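Local coordinates for spindle pole body-associated protein VIK1 (Saccharomyces cerevisiae, PDB 2O0A) that recruits the minus end-directed motor Kar3 to microtubules and, as a Kar3-Vik1 heterodimer, cross-links antiparallel microtubules, at residues R11-E16 / T77-V82; I97-T102 / K232-F237; Y224-N229 / L253-L258. One frame throughout, in Å; residues are numbered along the deposited sequence.

Contact 1: R11-E16 / T77-V82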
loop_
_atom_site.group_PDB
_atom_site.type_symbol
_atom_site.label_atom_id
_atom_site.label_comp_id
_atom_site.label_asym_id
_atom_site.label_seq_id
_atom_site.Cartn_x
_atom_site.Cartn_y
_atom_site.Cartn_z
ATOM N N ARG A 11 16.756 -1.364 -14.033
ATOM C CA ARG A 11 16.313 -1.361 -15.421
ATOM C C ARG A 11 15.013 -2.143 -15.582
ATOM O O ARG A 11 14.065 -1.661 -16.228
ATOM C CB ARG A 11 17.405 -1.930 -16.326
ATOM C CG ARG A 11 17.040 -1.932 -17.801
ATOM C CD ARG A 11 18.127 -2.578 -18.667
ATOM N NE ARG A 11 18.557 -3.888 -18.178
ATOM C CZ ARG A 11 17.972 -5.044 -18.482
ATOM N NH1 ARG A 11 16.910 -5.077 -19.278
ATOM N NH2 ARG A 11 18.449 -6.177 -17.982
ATOM N N SER A 12 14.967 -3.325 -14.957
ATOM C CA SER A 12 13.794 -4.189 -15.014
ATOM C C SER A 12 12.572 -3.533 -14.385
ATOM O O SER A 12 11.491 -3.560 -14.967
ATOM C CB SER A 12 14.056 -5.532 -14.351
ATOM O OG SER A 12 12.995 -6.410 -14.662
ATOM N N ARG A 13 12.728 -2.926 -13.212
ATOM C CA ARG A 13 11.553 -2.333 -12.562
ATOM C C ARG A 13 10.974 -1.148 -13.342
ATOM O O ARG A 13 9.759 -0.918 -13.330
ATOM C CB ARG A 13 11.865 -1.947 -11.109
ATOM C CG ARG A 13 12.284 -3.135 -10.256
ATOM C CD ARG A 13 11.257 -4.247 -10.227
ATOM N NE ARG A 13 11.690 -5.285 -9.289
ATOM C CZ ARG A 13 12.455 -6.330 -9.602
ATOM N NH1 ARG A 13 12.873 -6.533 -10.857
ATOM N NH2 ARG A 13 12.802 -7.192 -8.660
ATOM N N ARG A 14 11.849 -0.397 -14.022
ATOM C CA ARG A 14 11.397 0.674 -14.904
ATOM C C ARG A 14 10.608 0.114 -16.085
ATOM O O ARG A 14 9.540 0.635 -16.425
ATOM C CB ARG A 14 12.586 1.507 -15.378
ATOM C CG ARG A 14 13.099 2.461 -14.311
ATOM C CD ARG A 14 14.300 3.262 -14.815
ATOM N NE ARG A 14 15.021 3.935 -13.734
ATOM C CZ ARG A 14 16.204 4.530 -13.876
ATOM N NH1 ARG A 14 16.817 4.542 -15.054
ATOM N NH2 ARG A 14 16.776 5.115 -12.834
ATOM N N LEU A 15 11.116 -0.956 -16.695
ATOM C CA LEU A 15 10.423 -1.591 -17.824
ATOM C C LEU A 15 9.098 -2.233 -17.391
ATOM O O LEU A 15 8.087 -2.142 -18.099
ATOM C CB LEU A 15 11.325 -2.629 -18.516
ATOM C CG LEU A 15 12.504 -2.183 -19.395
ATOM C CD1 LEU A 15 13.259 -3.411 -19.899
ATOM C CD2 LEU A 15 12.035 -1.356 -20.583
ATOM N N GLU A 16 9.091 -2.854 -16.212
ATOM C CA GLU A 16 7.876 -3.486 -15.703
ATOM C C GLU A 16 6.789 -2.463 -15.494
ATOM O O GLU A 16 5.628 -2.687 -15.842
ATOM C CB GLU A 16 8.155 -4.166 -14.377
ATOM C CG GLU A 16 9.004 -5.397 -14.481
ATOM C CD GLU A 16 9.540 -5.838 -13.136
ATOM O OE1 GLU A 16 8.734 -5.948 -12.157
ATOM O OE2 GLU A 16 10.766 -6.074 -13.064
ATOM N N THR A 77 12.583 1.270 -1.673
ATOM C CA THR A 77 13.584 1.828 -2.603
ATOM C C THR A 77 13.695 1.077 -3.935
ATOM O O THR A 77 13.938 1.688 -4.983
ATOM C CB THR A 77 14.980 1.932 -1.945
ATOM O OG1 THR A 77 15.425 0.639 -1.527
ATOM C CG2 THR A 77 14.923 2.815 -0.730
ATOM N N GLN A 78 13.521 -0.242 -3.894
ATOM C CA GLN A 78 13.736 -1.107 -5.058
ATOM C C GLN A 78 12.447 -1.452 -5.796
ATOM O O GLN A 78 12.398 -1.446 -7.028
ATOM C CB GLN A 78 14.454 -2.380 -4.590
ATOM C CG GLN A 78 14.653 -3.491 -5.608
ATOM C CD GLN A 78 15.423 -4.643 -4.985
ATOM O OE1 GLN A 78 16.583 -4.484 -4.582
ATOM N NE2 GLN A 78 14.782 -5.794 -4.881
ATOM N N GLU A 79 11.412 -1.787 -5.043
ATOM C CA GLU A 79 10.230 -2.385 -5.648
ATOM C C GLU A 79 9.104 -1.394 -5.868
ATOM O O GLU A 79 8.332 -1.549 -6.813
ATOM C CB GLU A 79 9.708 -3.542 -4.785
ATOM C CG GLU A 79 10.712 -4.713 -4.595
ATOM C CD GLU A 79 11.076 -5.405 -5.909
ATOM O OE1 GLU A 79 10.300 -5.310 -6.886
ATOM O OE2 GLU A 79 12.147 -6.058 -5.935
ATOM N N TYR A 80 9.022 -0.381 -4.998
ATOM C CA TYR A 80 7.897 0.557 -5.007
ATOM C C TYR A 80 8.237 1.915 -5.634
ATOM O O TYR A 80 7.343 2.592 -6.160
ATOM C CB TYR A 80 7.446 0.743 -3.552
ATOM C CG TYR A 80 6.304 1.693 -3.346
ATOM C CD1 TYR A 80 4.996 1.326 -3.655
ATOM C CD2 TYR A 80 6.532 2.956 -2.795
ATOM C CE1 TYR A 80 3.950 2.197 -3.442
ATOM C CE2 TYR A 80 5.482 3.824 -2.578
ATOM C CZ TYR A 80 4.211 3.443 -2.895
ATOM O OH TYR A 80 3.194 4.334 -2.678
ATOM N N SER A 81 9.511 2.284 -5.603
ATOM C CA SER A 81 9.911 3.656 -5.941
ATOM C C SER A 81 9.616 4.080 -7.385
ATOM O O SER A 81 9.327 5.245 -7.631
ATOM C CB SER A 81 11.390 3.895 -5.620
ATOM O OG SER A 81 12.200 3.143 -6.487
ATOM N N VAL A 82 9.679 3.162 -8.345
ATOM C CA VAL A 82 9.355 3.536 -9.729
ATOM C C VAL A 82 7.891 4.004 -9.879
ATOM O O VAL A 82 7.606 5.043 -10.498
ATOM C CB VAL A 82 9.683 2.390 -10.717
ATOM C CG1 VAL A 82 9.256 2.768 -12.118
ATOM C CG2 VAL A 82 11.179 2.048 -10.667
#
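The two helical segments run side by side in the same general direction, their axes 9.4 Å apart at closest approach and crossing at -31°, with the backbones nearest at R14 and V82. This is a helix-helix contact in the kinesin motor-homology domain of Vik1: helix 4-23, near the N terminus of this chain, lies along helix 72-89, which precedes the sheet strand 94-99. A polar half built on R13 and E79 sits beside a smaller packing patch built on V82. R13 leaves its helix with CG anti to the carbonyl carbon and bends at chi2 (-57°), so its guanidinium turns its NE edge to the carboxylate of E79, itself bent at chi2. The grip is side-on and twofold: NE of R13 donates to OE1 of E79 over 2.8 Å, reaching it from above the carboxylate plane, while NH2 of R13 meets the syn lone pair of OE2 at 3.0 Å. Both oxygens lie near the guanidinium plane, although the two flat groups are turned 38° apart. OE2 of E79 also takes a nearly straight bond on its anti lone pair from NE2 of Q78, at 2.9 Å, so OE2 has two donors and three N-H bonds in all hold the carboxylate's rotation. On its other side R13 joins a network through a weak NH1 bond to OE2 of E16, whose anti lone pair receives the S12 hydroxyl; R63 of strand 63-66 pairs with E16 OE1. The several positive groups here probably help keep both glutamates ionised. Beside this network V82 wedges against the first helix, its CG1 3.9 Å from the carbonyl O of R13 and its CG2 4.1 Å from CG of R14.

Contact 2: I97-T102 / K232-F237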
loop_
_atom_site.group_PDB
_atom_site.type_symbol
_atom_site.label_atom_id
_atom_site.label_comp_id
_atom_site.label_asym_id
_atom_site.label_seq_id
_atom_site.Cartn_x
_atom_site.Cartn_y
_atom_site.Cartn_z
ATOM N N ILE A 97 -2.326 0.175 -1.070
ATOM C CA ILE A 97 -3.322 -0.544 -0.274
ATOM C C ILE A 97 -2.686 -1.857 0.168
ATOM O O ILE A 97 -2.453 -2.739 -0.662
ATOM C CB ILE A 97 -4.622 -0.769 -1.078
ATOM C CG1 ILE A 97 -5.246 0.589 -1.399
ATOM C CG2 ILE A 97 -5.615 -1.661 -0.266
ATOM C CD1 ILE A 97 -6.336 0.560 -2.466
ATOM N N SER A 98 -2.378 -1.945 1.468
ATOM C CA SER A 98 -1.613 -3.053 2.015
ATOM C C SER A 98 -2.519 -3.987 2.823
ATOM O O SER A 98 -3.174 -3.541 3.765
ATOM C CB SER A 98 -0.459 -2.526 2.873
ATOM O OG SER A 98 0.309 -3.606 3.397
ATOM N N LEU A 99 -2.550 -5.260 2.419
ATOM C CA LEU A 99 -3.314 -6.306 3.113
ATOM C C LEU A 99 -2.359 -7.188 3.889
ATOM O O LEU A 99 -1.366 -7.699 3.343
ATOM C CB LEU A 99 -4.072 -7.160 2.085
ATOM C CG LEU A 99 -5.372 -6.599 1.499
ATOM C CD1 LEU A 99 -5.173 -5.306 0.750
ATOM C CD2 LEU A 99 -6.045 -7.625 0.596
ATOM N N SER A 100 -2.664 -7.367 5.166
ATOM C CA SER A 100 -1.818 -8.141 6.082
ATOM C C SER A 100 -2.739 -8.897 7.007
ATOM O O SER A 100 -3.868 -8.478 7.216
ATOM C CB SER A 100 -0.954 -7.211 6.911
ATOM O OG SER A 100 0.053 -6.567 6.113
ATOM N N THR A 101 -2.268 -10.008 7.571
ATOM C CA THR A 101 -3.086 -10.722 8.563
ATOM C C THR A 101 -2.440 -10.722 9.954
ATOM O O THR A 101 -2.971 -11.325 10.905
ATOM C CB THR A 101 -3.406 -12.177 8.125
ATOM O OG1 THR A 101 -2.178 -12.872 7.876
ATOM C CG2 THR A 101 -4.285 -12.191 6.873
ATOM N N THR A 102 -1.294 -10.056 10.061
ATOM C CA THR A 102 -0.578 -9.885 11.320
ATOM C C THR A 102 -0.161 -8.422 11.445
ATOM O O THR A 102 -0.148 -7.701 10.441
ATOM C CB THR A 102 0.676 -10.773 11.384
ATOM O OG1 THR A 102 1.543 -10.484 10.274
ATOM C CG2 THR A 102 0.299 -12.247 11.365
ATOM N N LYS A 232 -10.444 -10.151 9.116
ATOM C CA LYS A 232 -11.773 -9.546 9.141
ATOM C C LYS A 232 -11.823 -8.283 8.287
ATOM O O LYS A 232 -12.740 -8.122 7.480
ATOM C CB LYS A 232 -12.220 -9.236 10.565
ATOM C CG LYS A 232 -13.151 -10.288 11.162
ATOM C CD LYS A 232 -13.848 -9.763 12.414
ATOM C CE LYS A 232 -15.235 -9.193 12.114
ATOM N NZ LYS A 232 -15.201 -7.865 11.439
ATOM N N SER A 233 -10.808 -7.427 8.437
ATOM C CA SER A 233 -10.730 -6.176 7.683
ATOM C C SER A 233 -10.627 -6.479 6.188
ATOM O O SER A 233 -11.312 -5.869 5.373
ATOM C CB SER A 233 -9.535 -5.326 8.149
ATOM O OG SER A 233 -9.625 -5.005 9.538
ATOM N N ILE A 234 -9.782 -7.448 5.838
ATOM C CA ILE A 234 -9.599 -7.843 4.442
ATOM C C ILE A 234 -10.900 -8.362 3.817
ATOM O O ILE A 234 -11.190 -8.103 2.650
ATOM C CB ILE A 234 -8.479 -8.891 4.317
ATOM C CG1 ILE A 234 -7.130 -8.254 4.666
ATOM C CG2 ILE A 234 -8.454 -9.501 2.926
ATOM C CD1 ILE A 234 -6.038 -9.260 4.995
ATOM N N GLU A 235 -11.661 -9.110 4.615
ATOM C CA GLU A 235 -12.927 -9.671 4.173
ATOM C C GLU A 235 -13.986 -8.602 3.982
ATOM O O GLU A 235 -14.801 -8.690 3.059
ATOM C CB GLU A 235 -13.413 -10.716 5.165
ATOM C CG GLU A 235 -12.611 -11.994 5.129
ATOM C CD GLU A 235 -13.048 -12.974 6.197
ATOM O OE1 GLU A 235 -13.658 -12.540 7.204
ATOM O OE2 GLU A 235 -12.757 -14.175 6.031
ATOM N N GLN A 236 -13.948 -7.585 4.843
ATOM C CA GLN A 236 -14.819 -6.422 4.703
ATOM C C GLN A 236 -14.528 -5.705 3.384
ATOM O O GLN A 236 -15.445 -5.357 2.644
ATOM C CB GLN A 236 -14.685 -5.488 5.908
ATOM C CG GLN A 236 -15.904 -4.610 6.154
ATOM C CD GLN A 236 -15.904 -3.966 7.530
ATOM O OE1 GLN A 236 -16.188 -2.777 7.665
ATOM N NE2 GLN A 236 -15.587 -4.749 8.557
ATOM N N PHE A 237 -13.244 -5.529 3.065
ATOM C CA PHE A 237 -12.843 -5.017 1.759
ATOM C C PHE A 237 -13.422 -5.879 0.639
ATOM O O PHE A 237 -14.027 -5.378 -0.306
ATOM C CB PHE A 237 -11.309 -4.942 1.680
ATOM C CG PHE A 237 -10.745 -4.975 0.283
ATOM C CD1 PHE A 237 -10.985 -3.941 -0.621
ATOM C CD2 PHE A 237 -9.936 -6.035 -0.123
ATOM C CE1 PHE A 237 -10.433 -3.975 -1.909
ATOM C CE2 PHE A 237 -9.389 -6.079 -1.394
ATOM C CZ PHE A 237 -9.633 -5.047 -2.295
#
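I234, on the helix 231-243, carries this contact, pointing its side chain at L99 of strand 94-99, where the backbones come nearest. From CB the side chain divides. CG2, anti to the backbone N, packs on CD2 of L99 at 3.8 Å. CG1, anti to the carbonyl carbon, lies 4.0 Å from CG of L99, and chi2 (162°) carries the chain on, extended, to CD1. That terminal methyl ends against the backbone just past L99, 3.2 Å from the carbonyl O of S100, close for carbon and oxygen; it also lies 3.9 Å from CG2 of T101. L99 crosses I234 obliquely, and its CD2 continues to CE2 of F237, one helical turn on, at 4.2 Å. The helix thus sets two successive inward residues, I234 and F237, against a single leucine on an inner strand of the central sheet of the motor-homology fold. I282 packs on both helix residues, adding helix 276-289 to the same core. The polar end of T101 is turned to a different partner: OG1 hydrogen-bonds to OD2 of D272, while its methyl meets I234. Between the two segments the contact is thus one of dispersion and shape: apolar branches pack the helix on the segment 97-102, and polar groups such as T101 OG1 and the L99 carbonyl, bonded to N269, find partners in neighbouring parts of the fold.

Contact 3: Y224-N229 / L253-L258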
loop_
_atom_site.group_PDB
_atom_site.type_symbol
_atom_site.label_atom_id
_atom_site.label_comp_id
_atom_site.label_asym_id
_atom_site.label_seq_id
_atom_site.Cartn_x
_atom_site.Cartn_y
_atom_site.Cartn_z
ATOM N N TYR A 224 -2.340 8.028 -0.445
ATOM C CA TYR A 224 -3.073 7.349 0.623
ATOM C C TYR A 224 -2.477 5.986 0.861
ATOM O O TYR A 224 -2.388 5.186 -0.070
ATOM C CB TYR A 224 -4.560 7.186 0.270
ATOM C CG TYR A 224 -5.226 8.482 -0.096
ATOM C CD1 TYR A 224 -5.974 9.191 0.848
ATOM C CD2 TYR A 224 -5.126 8.984 -1.397
ATOM C CE1 TYR A 224 -6.592 10.397 0.503
ATOM C CE2 TYR A 224 -5.737 10.191 -1.738
ATOM C CZ TYR A 224 -6.458 10.876 -0.793
ATOM O OH TYR A 224 -7.082 12.062 -1.141
ATOM N N PHE A 225 -2.091 5.726 2.109
ATOM C CA PHE A 225 -1.637 4.403 2.527
ATOM C C PHE A 225 -2.741 3.767 3.349
ATOM O O PHE A 225 -3.090 4.252 4.434
ATOM C CB PHE A 225 -0.346 4.538 3.329
ATOM C CG PHE A 225 0.186 3.247 3.888
ATOM C CD1 PHE A 225 0.395 2.143 3.079
ATOM C CD2 PHE A 225 0.547 3.174 5.231
ATOM C CE1 PHE A 225 0.925 0.950 3.601
ATOM C CE2 PHE A 225 1.085 1.994 5.764
ATOM C CZ PHE A 225 1.274 0.874 4.945
ATOM N N ILE A 226 -3.309 2.696 2.806
ATOM C CA ILE A 226 -4.431 2.010 3.429
ATOM C C ILE A 226 -3.910 0.718 4.054
ATOM O O ILE A 226 -3.240 -0.064 3.389
ATOM C CB ILE A 226 -5.530 1.703 2.388
ATOM C CG1 ILE A 226 -6.058 2.993 1.761
ATOM C CG2 ILE A 226 -6.631 0.828 3.013
ATOM C CD1 ILE A 226 -6.661 3.988 2.755
ATOM N N GLU A 227 -4.199 0.509 5.347
ATOM C CA GLU A 227 -3.791 -0.711 6.028
ATOM C C GLU A 227 -5.024 -1.534 6.374
ATOM O O GLU A 227 -5.884 -1.094 7.135
ATOM C CB GLU A 227 -2.985 -0.401 7.286
ATOM C CG GLU A 227 -1.611 0.166 6.974
ATOM C CD GLU A 227 -0.881 0.600 8.231
ATOM O OE1 GLU A 227 -1.054 1.758 8.653
ATOM O OE2 GLU A 227 -0.121 -0.206 8.772
ATOM N N LEU A 228 -5.092 -2.723 5.801
ATOM C CA LEU A 228 -6.110 -3.695 6.161
ATOM C C LEU A 228 -5.345 -4.865 6.762
ATOM O O LEU A 228 -4.887 -5.729 6.043
ATOM C CB LEU A 228 -6.909 -4.104 4.926
ATOM C CG LEU A 228 -7.784 -3.005 4.315
ATOM C CD1 LEU A 228 -8.122 -3.312 2.890
ATOM C CD2 LEU A 228 -9.039 -2.789 5.184
ATOM N N ASN A 229 -5.183 -4.860 8.084
ATOM C CA ASN A 229 -4.103 -5.654 8.697
ATOM C C ASN A 229 -4.571 -6.845 9.540
ATOM O O ASN A 229 -3.804 -7.389 10.346
ATOM C CB ASN A 229 -3.133 -4.762 9.496
ATOM C CG ASN A 229 -2.255 -3.855 8.608
ATOM O OD1 ASN A 229 -2.335 -3.864 7.360
ATOM N ND2 ASN A 229 -1.410 -3.067 9.264
ATOM N N LEU A 253 -16.852 3.257 1.248
ATOM C CA LEU A 253 -16.828 4.508 0.486
ATOM C C LEU A 253 -15.394 4.999 0.239
ATOM O O LEU A 253 -15.070 5.447 -0.864
ATOM C CB LEU A 253 -17.686 5.588 1.160
ATOM C CG LEU A 253 -19.211 5.367 1.163
ATOM C CD1 LEU A 253 -19.917 6.523 1.851
ATOM C CD2 LEU A 253 -19.793 5.168 -0.235
ATOM N N VAL A 254 -14.535 4.898 1.255
ATOM C CA VAL A 254 -13.105 5.226 1.078
ATOM C C VAL A 254 -12.444 4.364 -0.007
ATOM O O VAL A 254 -11.808 4.884 -0.930
ATOM C CB VAL A 254 -12.309 5.084 2.399
ATOM C CG1 VAL A 254 -10.794 5.178 2.134
ATOM C CG2 VAL A 254 -12.732 6.142 3.379
ATOM N N LEU A 255 -12.611 3.050 0.113
ATOM C CA LEU A 255 -12.010 2.103 -0.820
ATOM C C LEU A 255 -12.533 2.300 -2.244
ATOM O O LEU A 255 -11.765 2.349 -3.200
ATOM C CB LEU A 255 -12.227 0.671 -0.334
ATOM C CG LEU A 255 -11.420 0.337 0.923
ATOM C CD1 LEU A 255 -11.936 -0.943 1.563
ATOM C CD2 LEU A 255 -9.959 0.213 0.558
ATOM N N LYS A 256 -13.840 2.486 -2.373
ATOM C CA LYS A 256 -14.406 2.740 -3.693
ATOM C C LYS A 256 -13.873 4.015 -4.310
ATOM O O LYS A 256 -13.585 4.050 -5.510
ATOM C CB LYS A 256 -15.925 2.824 -3.615
ATOM C CG LYS A 256 -16.567 1.478 -3.482
ATOM C CD LYS A 256 -18.030 1.591 -3.077
ATOM C CE LYS A 256 -18.611 0.213 -2.844
ATOM N NZ LYS A 256 -18.745 -0.575 -4.102
ATOM N N LYS A 257 -13.761 5.062 -3.495
ATOM C CA LYS A 257 -13.241 6.343 -3.952
ATOM C C LYS A 257 -11.793 6.234 -4.407
ATOM O O LYS A 257 -11.422 6.760 -5.440
ATOM C CB LYS A 257 -13.361 7.413 -2.859
ATOM C CG LYS A 257 -12.795 8.771 -3.273
ATOM C CD LYS A 257 -13.635 9.407 -4.370
ATOM C CE LYS A 257 -13.473 10.900 -4.374
ATOM N NZ LYS A 257 -14.510 11.510 -5.251
ATOM N N LEU A 258 -10.962 5.539 -3.631
ATOM C CA LEU A 258 -9.560 5.424 -4.015
ATOM C C LEU A 258 -9.346 4.596 -5.278
ATOM O O LEU A 258 -8.541 4.937 -6.136
ATOM C CB LEU A 258 -8.751 4.843 -2.859
ATOM C CG LEU A 258 -8.635 5.751 -1.642
ATOM C CD1 LEU A 258 -7.812 5.018 -0.599
ATOM C CD2 LEU A 258 -7.981 7.085 -2.013
#
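L258 is the hub of the first shell, with one methyl on each of two strand residues, where helix 250-261 packs across strand 221-228 of the central mixed sheet in the kinesin-like motor-homology fold. Its CD2 sits over one face of the Y224 ring, 3.7 Å from the centroid and 21° off the ring normal, a CH-pi contact displaced toward the rim, with CD2 of Y224 the nearest ring atom. Its CD1 meets I226 tip to tip, 3.6 Å from CG1 of the isoleucine. I226 also reaches further helix residues: its CG2 lies 4.2 Å from CD2 of L255, and its CD1 lies 4.3 Å from CG1 of V254. Three residues of the helix therefore touch one strand residue.

The backbones set this up. Y224, I226 and L228 all point toward the helix, and the axes run 135° apart at a closest approach of 11.3 Å, so the side chains fill the gap between them. L255 leaves its helix at a slant, but chi2 (165°) brings its end in. Further out, F237 and I241 of helix 231-243 touch L255, while M198 of the neighbouring strand 197-207 touches both I226 and V254. The Y224 ring is held at its far end as well, where OH bonds to the backbone N of I165.

In the fold
From the N terminus, helix 4-23 meets helix 72-89 in contact 1, closing a 60-residue loop with more strand than helix. It closes before strand 94-99, next in the chain, begins contact 2, and is in series with contacts 2 and 3. Contact 2 spans 129 residues, with several strands of the sheet, to reach helix 231-243. Contact 3 opens inside that span, at strand 221-228, and ends beyond it on helix 250-261; the two cross. They touch where strands 94-99 and 221-228 run as parallel neighbours, S98 N meeting I226 O. Contacts 2 and 3 tie two successive helices to the central sheet; contact 1 joins two helices across the chain's centre from contact 2, about 25 Å between centres.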